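Local coordinates for protein glutathione S-transferase 2 (Heligmosomoides polygyrus, PDB 1TW9) that probably catalyses the conjugation of glutathione to electrophilic compounds, releasing a halide when the substrate carries one, at residues H3-Y8 and V53-G58; T45-Q50 and Q60-Q65; D123-A128 and N169-Y174. All coordinates share one frame; numbering follows the deposited sequence.

Interaction 1: residues H3-Y8 and V53-G58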
ATOM      1  N   HIS A   3      11.348  -9.161  19.944  1.00 32.03           N
ATOM      2  CA  HIS A   3      12.456  -9.421  19.076  1.00 32.91           C
ATOM      3  C   HIS A   3      12.057  -9.126  17.631  1.00 32.13           C
ATOM      4  O   HIS A   3      11.020  -9.595  17.142  1.00 32.16           O
ATOM      5  CB  HIS A   3      12.845 -10.842  19.196  1.00 34.26           C
ATOM      6  CG  HIS A   3      13.870 -11.229  18.197  1.00 35.90           C
ATOM      7  ND1 HIS A   3      15.197 -10.891  18.325  1.00 42.62           N
ATOM      8  CD2 HIS A   3      13.742 -11.807  16.989  1.00 38.58           C
ATOM      9  CE1 HIS A   3      15.856 -11.304  17.257  1.00 39.55           C
ATOM     10  NE2 HIS A   3      14.992 -11.865  16.432  1.00 42.06           N
ATOM     11  N   TYR A   4      12.833  -8.290  16.967  1.00 31.29           N
ATOM     12  CA  TYR A   4      12.592  -7.909  15.569  1.00 29.53           C
ATOM     13  C   TYR A   4      13.745  -8.379  14.700  1.00 31.96           C
ATOM     14  O   TYR A   4      14.925  -8.217  15.065  1.00 31.40           O
ATOM     15  CB  TYR A   4      12.508  -6.385  15.390  1.00 31.27           C
ATOM     16  CG  TYR A   4      11.354  -5.758  16.105  1.00 30.82           C
ATOM     17  CD1 TYR A   4      10.095  -5.789  15.533  1.00 32.45           C
ATOM     18  CD2 TYR A   4      11.512  -5.128  17.281  1.00 31.01           C
ATOM     19  CE1 TYR A   4       8.978  -5.254  16.161  1.00 30.40           C
ATOM     20  CE2 TYR A   4      10.422  -4.565  17.953  1.00 30.64           C
ATOM     21  CZ  TYR A   4       9.146  -4.624  17.372  1.00 27.59           C
ATOM     22  OH  TYR A   4       8.055  -4.034  17.999  1.00 33.32           O
ATOM     23  N   LYS A   5      13.420  -9.011  13.583  1.00 31.68           N
ATOM     24  CA  LYS A   5      14.415  -9.394  12.631  1.00 32.85           C
ATOM     25  C   LYS A   5      13.930  -8.903  11.300  1.00 31.81           C
ATOM     26  O   LYS A   5      12.796  -9.185  10.904  1.00 32.64           O
ATOM     27  CB  LYS A   5      14.582 -10.908  12.581  1.00 31.99           C
ATOM     28  CG  LYS A   5      15.543 -11.372  11.478  1.00 34.16           C
ATOM     29  CD  LYS A   5      15.869 -12.839  11.482  1.00 35.78           C
ATOM     30  CE  LYS A   5      14.825 -13.792  11.059  1.00 38.25           C
ATOM     31  NZ  LYS A   5      15.480 -15.213  11.085  1.00 39.66           N
ATOM     32  N   LEU A   6      14.768  -8.177  10.595  1.00 32.61           N
ATOM     33  CA  LEU A   6      14.425  -7.704   9.241  1.00 31.43           C
ATOM     34  C   LEU A   6      15.376  -8.446   8.255  1.00 32.10           C
ATOM     35  O   LEU A   6      16.597  -8.406   8.429  1.00 30.88           O
ATOM     36  CB  LEU A   6      14.683  -6.230   9.120  1.00 31.59           C
ATOM     37  CG  LEU A   6      14.224  -5.634   7.756  1.00 31.95           C
ATOM     38  CD1 LEU A   6      12.735  -5.671   7.490  1.00 34.88           C
ATOM     39  CD2 LEU A   6      14.803  -4.177   7.604  1.00 34.26           C
ATOM     40  N   THR A   7      14.802  -9.130   7.263  1.00 30.74           N
ATOM     41  CA  THR A   7      15.602  -9.870   6.269  1.00 31.84           C
ATOM     42  C   THR A   7      15.380  -9.157   4.899  1.00 32.17           C
ATOM     43  O   THR A   7      14.232  -8.924   4.454  1.00 30.68           O
ATOM     44  CB  THR A   7      15.159 -11.336   6.225  1.00 31.92           C
ATOM     45  OG1 THR A   7      15.471 -11.979   7.494  1.00 33.84           O
ATOM     46  CG2 THR A   7      15.983 -12.055   5.188  1.00 34.02           C
ATOM     47  N   TYR A   8      16.500  -8.846   4.249  1.00 31.69           N
ATOM     48  CA  TYR A   8      16.491  -8.161   2.971  1.00 32.28           C
ATOM     49  C   TYR A   8      17.843  -8.441   2.307  1.00 32.32           C
ATOM     50  O   TYR A   8      18.639  -9.175   2.823  1.00 32.99           O
ATOM     51  CB  TYR A   8      16.179  -6.670   3.134  1.00 32.28           C
ATOM     52  CG  TYR A   8      15.976  -5.959   1.821  1.00 31.80           C
ATOM     53  CD1 TYR A   8      14.990  -6.362   0.940  1.00 32.86           C
ATOM     54  CD2 TYR A   8      16.785  -4.907   1.446  1.00 33.75           C
ATOM     55  CE1 TYR A   8      14.827  -5.727  -0.261  1.00 30.85           C
ATOM     56  CE2 TYR A   8      16.649  -4.296   0.262  1.00 33.92           C
ATOM     57  CZ  TYR A   8      15.626  -4.709  -0.609  1.00 33.69           C
ATOM     58  OH  TYR A   8      15.449  -4.089  -1.837  1.00 33.12           O
ATOM     59  N   VAL A  53      11.282  -9.202   4.600  1.00 31.59           N
ATOM     60  CA  VAL A  53      10.341  -9.814   5.495  1.00 30.51           C
ATOM     61  C   VAL A  53      10.784  -9.447   6.886  1.00 30.39           C
ATOM     62  O   VAL A  53      11.967  -9.644   7.242  1.00 31.35           O
ATOM     63  CB  VAL A  53      10.351 -11.356   5.336  1.00 31.40           C
ATOM     64  CG1 VAL A  53       9.521 -12.069   6.407  1.00 29.05           C
ATOM     65  CG2 VAL A  53       9.828 -11.741   3.983  1.00 30.02           C
ATOM     66  N   LEU A  54       9.809  -9.056   7.716  1.00 30.64           N
ATOM     67  CA  LEU A  54      10.040  -8.789   9.128  1.00 30.50           C
ATOM     68  C   LEU A  54       9.591  -9.997   9.907  1.00 30.56           C
ATOM     69  O   LEU A  54       8.556 -10.537   9.583  1.00 31.44           O
ATOM     70  CB  LEU A  54       9.178  -7.577   9.541  1.00 29.85           C
ATOM     71  CG  LEU A  54       9.227  -7.170  11.020  1.00 31.87           C
ATOM     72  CD1 LEU A  54      10.592  -6.584  11.356  1.00 30.71           C
ATOM     73  CD2 LEU A  54       8.073  -6.268  11.283  1.00 33.17           C
ATOM     74  N   GLU A  55      10.311 -10.402  10.932  1.00 30.43           N
ATOM     75  CA  GLU A  55       9.777 -11.262  11.959  1.00 31.51           C
ATOM     76  C   GLU A  55       9.617 -10.482  13.246  1.00 32.69           C
ATOM     77  O   GLU A  55      10.567  -9.814  13.690  1.00 32.89           O
ATOM     78  CB  GLU A  55      10.685 -12.439  12.216  1.00 32.04           C
ATOM     79  CG  GLU A  55      10.749 -13.364  11.018  1.00 32.91           C
ATOM     80  CD  GLU A  55      11.394 -14.699  11.311  1.00 35.56           C
ATOM     81  OE1 GLU A  55      11.740 -14.975  12.489  1.00 40.96           O
ATOM     82  OE2 GLU A  55      11.522 -15.493  10.356  1.00 40.23           O
ATOM     83  N   VAL A  56       8.451 -10.630  13.870  1.00 31.21           N
ATOM     84  CA  VAL A  56       8.175 -10.068  15.179  1.00 32.17           C
ATOM     85  C   VAL A  56       7.972 -11.232  16.118  1.00 31.60           C
ATOM     86  O   VAL A  56       7.021 -11.990  15.981  1.00 31.40           O
ATOM     87  CB  VAL A  56       6.900  -9.227  15.206  1.00 32.89           C
ATOM     88  CG1 VAL A  56       6.788  -8.602  16.587  1.00 34.20           C
ATOM     89  CG2 VAL A  56       6.967  -8.154  14.198  1.00 35.15           C
ATOM     90  N   ASP A  57       8.913 -11.464  17.034  1.00 31.73           N
ATOM     91  CA  ASP A  57       8.759 -12.620  17.901  1.00 32.96           C
ATOM     92  C   ASP A  57       8.549 -13.922  17.096  1.00 33.96           C
ATOM     93  O   ASP A  57       7.778 -14.794  17.494  1.00 34.88           O
ATOM     94  CB  ASP A  57       7.589 -12.379  18.877  1.00 33.94           C
ATOM     95  CG  ASP A  57       7.926 -11.395  19.970  1.00 35.56           C
ATOM     96  OD1 ASP A  57       9.099 -10.924  19.994  1.00 34.17           O
ATOM     97  OD2 ASP A  57       7.104 -11.104  20.902  1.00 35.62           O
ATOM     98  N   GLY A  58       9.220 -14.011  15.946  1.00 33.98           N
ATOM     99  CA  GLY A  58       9.249 -15.171  15.082  1.00 34.08           C
ATOM    100  C   GLY A  58       8.121 -15.292  14.062  1.00 33.50           C
ATOM    101  O   GLY A  58       8.092 -16.274  13.330  1.00 35.67           O
TER
HETATM  102  O   HOH W   1      12.946 -11.953   8.616  1.00 25.99           O
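Lys5 and Glu55 stand side by side on one face of the sheet, their side chains pointing the same way. The lysine chain bends at chi3 (72°), and that turn lays CE against the carboxylate, 3.6 Å from Glu55 CD. The ammonium stops short of a salt bridge: Lys5 NZ is 4.0 Å from Glu55 OE1, near enough for a probable but weak attraction. Next along this face is Thr7, whose OG1 shares a water with Val53 O; the water donates to that carbonyl at 2.9 Å, so Val53 O accepts two hydrogen bonds, from the water and from Thr7 N.

The two strands, 4-8 and 53-56, run antiparallel within the thioredoxin-like sheet of the N-terminal domain of glutathione transferases. Lys5-Glu55 and Thr7-Val53 are hydrogen-bonded pairs, each closed by two backbone bonds, and alternate with the non-hydrogen-bonded pairs Tyr4-Val56 and Leu6-Leu54.

On the other face Tyr4 lies alongside Val56, with CE1 4.0 Å from Val56 CG1. Leu54 CD1 comes to the edge of the same ring, near its plane, 4.3 Å from Tyr4 CD1. Phe22 of helix 16-24 meets the Tyr4 ring too, and Val56 packs on Phe83 of the second subunit. Beyond the strand end, Asp57 OD1 takes the His3 N-H nearly straight (2.9 Å, 174°), while Asp57 N returns a bond to His3 O at 2.8 Å.

Interaction 2: residues T45-Q50 and Q60-Q65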
ATOM      1  N   THR A  45      10.572 -19.916   1.928  1.00 33.42           N
ATOM      2  CA  THR A  45      10.241 -19.713   3.346  1.00 33.31           C
ATOM      3  C   THR A  45       9.572 -18.348   3.558  1.00 32.75           C
ATOM      4  O   THR A  45       9.062 -18.087   4.633  1.00 34.32           O
ATOM      5  CB  THR A  45      11.501 -19.787   4.291  1.00 33.16           C
ATOM      6  OG1 THR A  45      12.345 -18.639   4.104  1.00 34.23           O
ATOM      7  CG2 THR A  45      12.426 -21.030   4.028  1.00 33.21           C
ATOM      8  N   PHE A  46       9.597 -17.492   2.544  1.00 30.81           N
ATOM      9  CA  PHE A  46       9.024 -16.133   2.686  1.00 31.13           C
ATOM     10  C   PHE A  46       7.584 -16.155   2.178  1.00 31.70           C
ATOM     11  O   PHE A  46       7.287 -16.868   1.207  1.00 33.07           O
ATOM     12  CB  PHE A  46       9.860 -15.105   1.941  1.00 31.61           C
ATOM     13  CG  PHE A  46      11.305 -15.098   2.350  1.00 30.58           C
ATOM     14  CD1 PHE A  46      12.305 -15.220   1.404  1.00 32.13           C
ATOM     15  CD2 PHE A  46      11.670 -15.006   3.660  1.00 31.13           C
ATOM     16  CE1 PHE A  46      13.625 -15.167   1.784  1.00 33.65           C
ATOM     17  CE2 PHE A  46      12.989 -14.976   4.026  1.00 32.45           C
ATOM     18  CZ  PHE A  46      13.964 -15.095   3.081  1.00 32.39           C
ATOM     19  N   PRO A  47       6.721 -15.359   2.834  1.00 32.48           N
ATOM     20  CA  PRO A  47       5.288 -15.390   2.548  1.00 32.34           C
ATOM     21  C   PRO A  47       4.898 -15.277   1.086  1.00 31.48           C
ATOM     22  O   PRO A  47       4.019 -16.012   0.616  1.00 33.80           O
ATOM     23  CB  PRO A  47       4.762 -14.231   3.349  1.00 32.74           C
ATOM     24  CG  PRO A  47       5.662 -14.189   4.562  1.00 33.05           C
ATOM     25  CD  PRO A  47       7.019 -14.424   3.919  1.00 32.00           C
ATOM     26  N   PHE A  48       5.582 -14.428   0.336  1.00 31.27           N
ATOM     27  CA  PHE A  48       5.320 -14.271  -1.058  1.00 29.27           C
ATOM     28  C   PHE A  48       6.587 -14.470  -1.900  1.00 29.25           C
ATOM     29  O   PHE A  48       6.719 -13.914  -2.988  1.00 29.55           O
ATOM     30  CB  PHE A  48       4.708 -12.923  -1.339  1.00 29.83           C
ATOM     31  CG  PHE A  48       3.522 -12.634  -0.452  1.00 29.91           C
ATOM     32  CD1 PHE A  48       3.663 -11.748   0.606  1.00 33.01           C
ATOM     33  CD2 PHE A  48       2.313 -13.272  -0.665  1.00 30.19           C
ATOM     34  CE1 PHE A  48       2.603 -11.514   1.460  1.00 33.44           C
ATOM     35  CE2 PHE A  48       1.212 -13.022   0.160  1.00 33.72           C
ATOM     36  CZ  PHE A  48       1.371 -12.161   1.224  1.00 33.64           C
ATOM     37  N   GLY A  49       7.495 -15.262  -1.379  1.00 30.62           N
ATOM     38  CA  GLY A  49       8.743 -15.602  -2.115  1.00 29.55           C
ATOM     39  C   GLY A  49       9.728 -14.447  -2.289  1.00 30.47           C
ATOM     40  O   GLY A  49      10.595 -14.467  -3.181  1.00 28.89           O
ATOM     41  N   GLN A  50       9.583 -13.402  -1.478  1.00 30.06           N
ATOM     42  CA  GLN A  50      10.393 -12.199  -1.629  1.00 30.52           C
ATOM     43  C   GLN A  50      10.801 -11.627  -0.296  1.00 29.62           C
ATOM     44  O   GLN A  50      10.258 -12.004   0.758  1.00 28.92           O
ATOM     45  CB  GLN A  50       9.650 -11.116  -2.335  1.00 31.50           C
ATOM     46  CG  GLN A  50       9.108 -11.472  -3.655  1.00 34.01           C
ATOM     47  CD  GLN A  50       8.021 -10.495  -3.970  1.00 38.11           C
ATOM     48  OE1 GLN A  50       6.939 -10.540  -3.370  1.00 44.45           O
ATOM     49  NE2 GLN A  50       8.312  -9.574  -4.816  1.00 33.16           N
ATOM     50  N   GLN A  60       6.224 -13.959  10.748  1.00 31.11           N
ATOM     51  CA  GLN A  60       6.620 -13.232   9.536  1.00 30.67           C
ATOM     52  C   GLN A  60       5.559 -12.256   9.055  1.00 30.45           C
ATOM     53  O   GLN A  60       4.371 -12.570   9.055  1.00 30.99           O
ATOM     54  CB  GLN A  60       6.902 -14.175   8.375  1.00 30.21           C
ATOM     55  CG  GLN A  60       8.010 -15.144   8.560  1.00 31.14           C
ATOM     56  CD  GLN A  60       8.181 -15.970   7.339  1.00 30.88           C
ATOM     57  OE1 GLN A  60       7.209 -16.612   6.913  1.00 32.92           O
ATOM     58  NE2 GLN A  60       9.406 -15.985   6.760  1.00 34.61           N
ATOM     59  N   LEU A  61       6.045 -11.130   8.562  1.00 30.86           N
ATOM     60  CA  LEU A  61       5.254 -10.128   7.896  1.00 30.50           C
ATOM     61  C   LEU A  61       6.048  -9.635   6.690  1.00 31.20           C
ATOM     62  O   LEU A  61       7.170  -9.091   6.856  1.00 31.88           O
ATOM     63  CB  LEU A  61       5.006  -8.948   8.813  1.00 31.57           C
ATOM     64  CG  LEU A  61       4.321  -7.672   8.193  1.00 31.27           C
ATOM     65  CD1 LEU A  61       2.906  -7.991   7.671  1.00 32.23           C
ATOM     66  CD2 LEU A  61       4.295  -6.498   9.128  1.00 30.32           C
ATOM     67  N   ALA A  62       5.448  -9.810   5.523  1.00 30.07           N
ATOM     68  CA  ALA A  62       6.119  -9.456   4.273  1.00 30.60           C
ATOM     69  C   ALA A  62       5.543  -8.131   3.742  1.00 30.37           C
ATOM     70  O   ALA A  62       4.586  -7.595   4.272  1.00 31.27           O
ATOM     71  CB  ALA A  62       5.943 -10.532   3.243  1.00 30.71           C
ATOM     72  N   GLN A  63       6.182  -7.629   2.699  1.00 31.71           N
ATOM     73  CA  GLN A  63       5.750  -6.491   1.890  1.00 31.26           C
ATOM     74  C   GLN A  63       6.211  -5.173   2.559  1.00 31.13           C
ATOM     75  O   GLN A  63       5.792  -4.796   3.638  1.00 31.75           O
ATOM     76  CB  GLN A  63       4.285  -6.480   1.571  1.00 32.34           C
ATOM     77  CG  GLN A  63       3.779  -7.671   0.778  1.00 30.98           C
ATOM     78  CD  GLN A  63       4.186  -7.624  -0.658  1.00 33.33           C
ATOM     79  OE1 GLN A  63       4.108  -8.621  -1.355  1.00 37.52           O
ATOM     80  NE2 GLN A  63       4.664  -6.470  -1.099  1.00 37.84           N
ATOM     81  N   SER A  64       7.092  -4.475   1.836  1.00 31.12           N
ATOM     82  CA  SER A  64       7.739  -3.253   2.293  1.00 31.66           C
ATOM     83  C   SER A  64       6.846  -2.269   2.999  1.00 30.91           C
ATOM     84  O   SER A  64       7.089  -1.870   4.096  1.00 31.53           O
ATOM     85  CB  SER A  64       8.358  -2.529   1.050  1.00 31.31           C
ATOM     86  OG  SER A  64       9.181  -1.509   1.550  1.00 40.29           O
ATOM     87  N   GLN A  65       5.803  -1.815   2.319  1.00 30.79           N
ATOM     88  CA  GLN A  65       4.977  -0.786   2.923  1.00 32.21           C
ATOM     89  C   GLN A  65       4.160  -1.361   4.092  1.00 29.79           C
ATOM     90  O   GLN A  65       3.885  -0.648   5.038  1.00 31.60           O
ATOM     91  CB  GLN A  65       4.031  -0.137   1.933  1.00 33.27           C
ATOM     92  CG  GLN A  65       4.783   0.862   1.073  1.00 36.63           C
ATOM     93  CD  GLN A  65       4.009   1.897   0.312  1.00 38.25           C
ATOM     94  OE1 GLN A  65       2.746   2.002   0.335  1.00 34.94           O
ATOM     95  NE2 GLN A  65       4.791   2.643  -0.511  1.00 37.13           N
TER
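The tight part of this contact centres on Ala62, which touches both Pro47 and Phe48. Its CB sits 3.9 Å from Pro47 CB and 3.7 Å from Phe48 CD1, so one methyl touches both a proline ring and the rim of an aromatic one. It meets Phe48 at the ring edge, near the ring plane. Pro47 CB also lies over a face of the Phe48 ring, offset toward its rim. A type I turn from Phe46 to Gly49, closed by Gly49 N to Phe46 O, presents the two neighbours together toward strand 59-62 of the thioredoxin-like N-terminal domain. Phe48 packs in addition on Ala94 of the second subunit, so the loop faces the dimer partner as well.

Toward the exposed end at Thr45 the contact is looser and polar. Gln60 extends beyond CG and brings NE2 to 3.0 Å from Thr45 O, with 152° at the hydrogen; the donor approaches from above the carbonyl plane, 36° out of it. The same NE2 also lies at the edge of the Phe46 ring, near its plane, 4.0 Å from Phe46 CD2. The other amide atom, Gln60 OE1, rests 3.7 Å from Pro47 CD. Thr45 OG1 turns instead to Leu42 O.

The chemistry implies that hydrophobic packing at Ala62 probably sets how closely the loop approaches the strand, while the single, somewhat bent hydrogen bond from the Gln60 amide probably adds a modest tie at the solvent side.

Interaction 3: residues D123-A128 and N169-Y174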
ATOM      1  N   ASP A 123      14.151  11.459 -20.258  1.00 34.89           N
ATOM      2  CA  ASP A 123      12.922  10.961 -20.859  1.00 35.31           C
ATOM      3  C   ASP A 123      11.896  10.510 -19.833  1.00 35.31           C
ATOM      4  O   ASP A 123      10.694  10.692 -20.049  1.00 35.61           O
ATOM      5  CB  ASP A 123      13.227   9.868 -21.887  1.00 36.11           C
ATOM      6  CG  ASP A 123      13.825  10.439 -23.191  1.00 37.15           C
ATOM      7  OD1 ASP A 123      14.085  11.667 -23.244  1.00 39.17           O
ATOM      8  OD2 ASP A 123      14.069   9.749 -24.214  1.00 39.44           O
ATOM      9  N   VAL A 124      12.350   9.931 -18.723  1.00 34.05           N
ATOM     10  CA  VAL A 124      11.408   9.413 -17.740  1.00 33.51           C
ATOM     11  C   VAL A 124      11.572  10.072 -16.364  1.00 32.54           C
ATOM     12  O   VAL A 124      10.579  10.514 -15.778  1.00 32.24           O
ATOM     13  CB  VAL A 124      11.406   7.834 -17.659  1.00 33.59           C
ATOM     14  CG1 VAL A 124      11.744   7.195 -19.006  1.00 33.63           C
ATOM     15  CG2 VAL A 124      12.312   7.302 -16.562  1.00 33.98           C
ATOM     16  N   LEU A 125      12.803  10.170 -15.866  1.00 30.91           N
ATOM     17  CA  LEU A 125      13.019  10.610 -14.483  1.00 31.36           C
ATOM     18  C   LEU A 125      12.435  12.000 -14.250  1.00 30.96           C
ATOM     19  O   LEU A 125      11.600  12.210 -13.364  1.00 29.79           O
ATOM     20  CB  LEU A 125      14.516  10.646 -14.163  1.00 30.91           C
ATOM     21  CG  LEU A 125      14.974  10.467 -12.728  1.00 30.98           C
ATOM     22  CD1 LEU A 125      16.087  11.453 -12.398  1.00 29.97           C
ATOM     23  CD2 LEU A 125      13.867  10.520 -11.735  1.00 27.58           C
ATOM     24  N   LEU A 126      12.903  12.960 -15.038  1.00 32.00           N
ATOM     25  CA  LEU A 126      12.592  14.370 -14.797  1.00 32.90           C
ATOM     26  C   LEU A 126      11.098  14.698 -14.996  1.00 33.85           C
ATOM     27  O   LEU A 126      10.531  15.380 -14.147  1.00 34.18           O
ATOM     28  CB  LEU A 126      13.558  15.299 -15.558  1.00 33.76           C
ATOM     29  CG  LEU A 126      15.021  15.143 -15.053  1.00 33.92           C
ATOM     30  CD1 LEU A 126      15.974  15.978 -15.870  1.00 36.90           C
ATOM     31  CD2 LEU A 126      15.243  15.437 -13.534  1.00 35.26           C
ATOM     32  N   PRO A 127      10.445  14.224 -16.066  1.00 33.74           N
ATOM     33  CA  PRO A 127       8.964  14.315 -16.179  1.00 33.95           C
ATOM     34  C   PRO A 127       8.193  13.697 -15.018  1.00 34.86           C
ATOM     35  O   PRO A 127       7.212  14.287 -14.504  1.00 35.95           O
ATOM     36  CB  PRO A 127       8.659  13.487 -17.433  1.00 33.94           C
ATOM     37  CG  PRO A 127       9.893  13.527 -18.220  1.00 33.66           C
ATOM     38  CD  PRO A 127      11.055  13.661 -17.283  1.00 34.20           C
ATOM     39  N   ALA A 128       8.626  12.491 -14.631  1.00 34.92           N
ATOM     40  CA  ALA A 128       7.979  11.773 -13.541  1.00 33.56           C
ATOM     41  C   ALA A 128       8.118  12.584 -12.311  1.00 34.60           C
ATOM     42  O   ALA A 128       7.128  12.724 -11.549  1.00 33.04           O
ATOM     43  CB  ALA A 128       8.595  10.396 -13.358  1.00 34.64           C
ATOM     44  N   ASN A 169      21.600  12.759  -5.215  1.00 32.24           N
ATOM     45  CA  ASN A 169      22.978  12.254  -5.352  1.00 34.20           C
ATOM     46  C   ASN A 169      23.290  11.821  -6.786  1.00 34.14           C
ATOM     47  O   ASN A 169      24.330  12.189  -7.349  1.00 35.59           O
ATOM     48  CB  ASN A 169      23.262  11.107  -4.378  1.00 34.16           C
ATOM     49  CG  ASN A 169      23.417  11.588  -2.981  1.00 39.52           C
ATOM     50  OD1 ASN A 169      23.818  12.737  -2.768  1.00 46.03           O
ATOM     51  ND2 ASN A 169      23.150  10.713  -1.996  1.00 40.95           N
ATOM     52  N   ARG A 170      22.376  11.102  -7.409  1.00 33.27           N
ATOM     53  CA  ARG A 170      22.607  10.596  -8.766  1.00 33.28           C
ATOM     54  C   ARG A 170      22.466  11.661  -9.865  1.00 32.77           C
ATOM     55  O   ARG A 170      23.211  11.687 -10.849  1.00 31.86           O
ATOM     56  CB  ARG A 170      21.602   9.488  -9.044  1.00 33.87           C
ATOM     57  CG  ARG A 170      21.687   8.325  -8.116  1.00 34.07           C
ATOM     58  CD  ARG A 170      20.673   7.278  -8.438  1.00 35.16           C
ATOM     59  NE  ARG A 170      20.672   6.162  -7.517  1.00 35.46           N
ATOM     60  CZ  ARG A 170      21.449   5.063  -7.614  1.00 39.32           C
ATOM     61  NH1 ARG A 170      22.329   4.899  -8.586  1.00 36.99           N
ATOM     62  NH2 ARG A 170      21.320   4.105  -6.703  1.00 40.56           N
ATOM     63  N   VAL A 171      21.494  12.535  -9.676  1.00 32.58           N
ATOM     64  CA  VAL A 171      21.098  13.534 -10.630  1.00 31.94           C
ATOM     65  C   VAL A 171      20.886  14.841  -9.883  1.00 32.04           C
ATOM     66  O   VAL A 171      19.750  15.101  -9.412  1.00 28.61           O
ATOM     67  CB  VAL A 171      19.810  13.101 -11.312  1.00 32.67           C
ATOM     68  CG1 VAL A 171      19.295  14.169 -12.277  1.00 30.98           C
ATOM     69  CG2 VAL A 171      20.033  11.737 -12.058  1.00 31.94           C
ATOM     70  N   PRO A 172      21.950  15.653  -9.735  1.00 32.06           N
ATOM     71  CA  PRO A 172      21.856  16.923  -8.990  1.00 33.11           C
ATOM     72  C   PRO A 172      20.662  17.794  -9.355  1.00 33.35           C
ATOM     73  O   PRO A 172      20.090  18.430  -8.452  1.00 35.56           O
ATOM     74  CB  PRO A 172      23.157  17.626  -9.344  1.00 33.47           C
ATOM     75  CG  PRO A 172      24.110  16.536  -9.526  1.00 33.56           C
ATOM     76  CD  PRO A 172      23.333  15.406 -10.180  1.00 32.89           C
ATOM     77  N   GLU A 173      20.257  17.821 -10.632  1.00 33.49           N
ATOM     78  CA  GLU A 173      19.154  18.671 -11.075  1.00 34.33           C
ATOM     79  C   GLU A 173      17.777  18.179 -10.586  1.00 32.16           C
ATOM     80  O   GLU A 173      16.775  18.828 -10.767  1.00 30.36           O
ATOM     81  CB  GLU A 173      19.214  19.010 -12.597  1.00 36.04           C
ATOM     82  CG  GLU A 173      18.509  18.119 -13.616  1.00 39.47           C
ATOM     83  CD  GLU A 173      18.580  18.680 -15.063  1.00 40.89           C
ATOM     84  OE1 GLU A 173      19.539  18.312 -15.803  1.00 49.82           O
ATOM     85  OE2 GLU A 173      17.691  19.489 -15.503  1.00 49.31           O
ATOM     86  N   TYR A 174      17.722  17.011  -9.959  1.00 31.67           N
ATOM     87  CA  TYR A 174      16.440  16.439  -9.507  1.00 32.17           C
ATOM     88  C   TYR A 174      15.620  17.403  -8.668  1.00 31.20           C
ATOM     89  O   TYR A 174      14.414  17.455  -8.770  1.00 31.44           O
ATOM     90  CB  TYR A 174      16.710  15.144  -8.768  1.00 32.25           C
ATOM     91  CG  TYR A 174      15.473  14.388  -8.287  1.00 32.06           C
ATOM     92  CD1 TYR A 174      14.845  13.469  -9.085  1.00 34.19           C
ATOM     93  CD2 TYR A 174      14.978  14.583  -7.031  1.00 29.06           C
ATOM     94  CE1 TYR A 174      13.707  12.805  -8.644  1.00 33.59           C
ATOM     95  CE2 TYR A 174      13.880  13.917  -6.572  1.00 29.65           C
ATOM     96  CZ  TYR A 174      13.221  13.052  -7.408  1.00 31.54           C
ATOM     97  OH  TYR A 174      12.085  12.381  -7.022  1.00 31.09           O
TER
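Where Leu126 comes level with Tyr174, their CA atoms 6.9 Å apart, helix 119-142, kinked where the N of Pro127 has no bond to the preceding turn, passes the turn that follows helix 155-170. The chain opposite leaves helical geometry at Val171 and is folded back by a bond from Tyr174 N to Val171 O.

Leu125 carries the buried half. Its CD1 meets Val171 CG2 tip to tip at 4.0 Å. Its other methyl, CD2, comes to the edge of the Tyr174 ring, in the ring plane and 3.8 Å from CE1, the two side chains crossing at about a right angle. Chi2 of Leu125, at -138°, lies off the usual staggered values, and this rotation sets CD1 against both Val171 CG2 and the tyrosine and turns CD2 to the ring edge. An alanine here would probably leave Val171 CG2 and the Tyr174 edge without their methyl partners and open a gap between the helix and the turn.

Leu126 works at the more open side. Its CD1 lies across the end of Glu173, 3.8 Å from CD, and CD2 comes within 4.4 Å of Val171 CG1. The carboxylate is not left to the leucine alone, since Glu173 OE1 forms a salt bridge with Lys121, five residues earlier on the leucine's own helix.

The contact joins helix 119-142 to the turn after helix 155-170 in the all-helical C-terminal domain, through methyl groups. Polar ties come from outside the two segments: Arg129 binds the carbonyls of Leu126, Glu173 and Tyr174, and Tyr98 OH is hydrogen-bonded to Tyr174 OH. The apolar fit between the segments has little directional bonding of its own; the Arg129 and Tyr98 bonds probably help fix how the turn sits against the helix.

In the fold
Interactions 1 and 2 share the N-terminal sheet: strands 53-56 and 59-62 are neighbours in it, a probable hydrogen bond joins Leu54 O to Leu61 N, and Val53 packs on Phe46 and Pro47. Their centres lie about 10 Å apart, and both reach the second subunit. Interaction 3, in the helical C-terminal domain about 34 Å from interaction 1 between centres, touches no other chain of the assembly. Interaction 1 buries Tyr4, Leu6, Thr7, Val53 and Leu54 but exposes His3 and Asp57; interaction 2 exposes Thr45 and Gln50; no touching residue of interaction 3 is exposed. Backbone bonding dominates interaction 1, one side-chain amide supplements apolar packing in interaction 2, and interaction 3 relies on methyls.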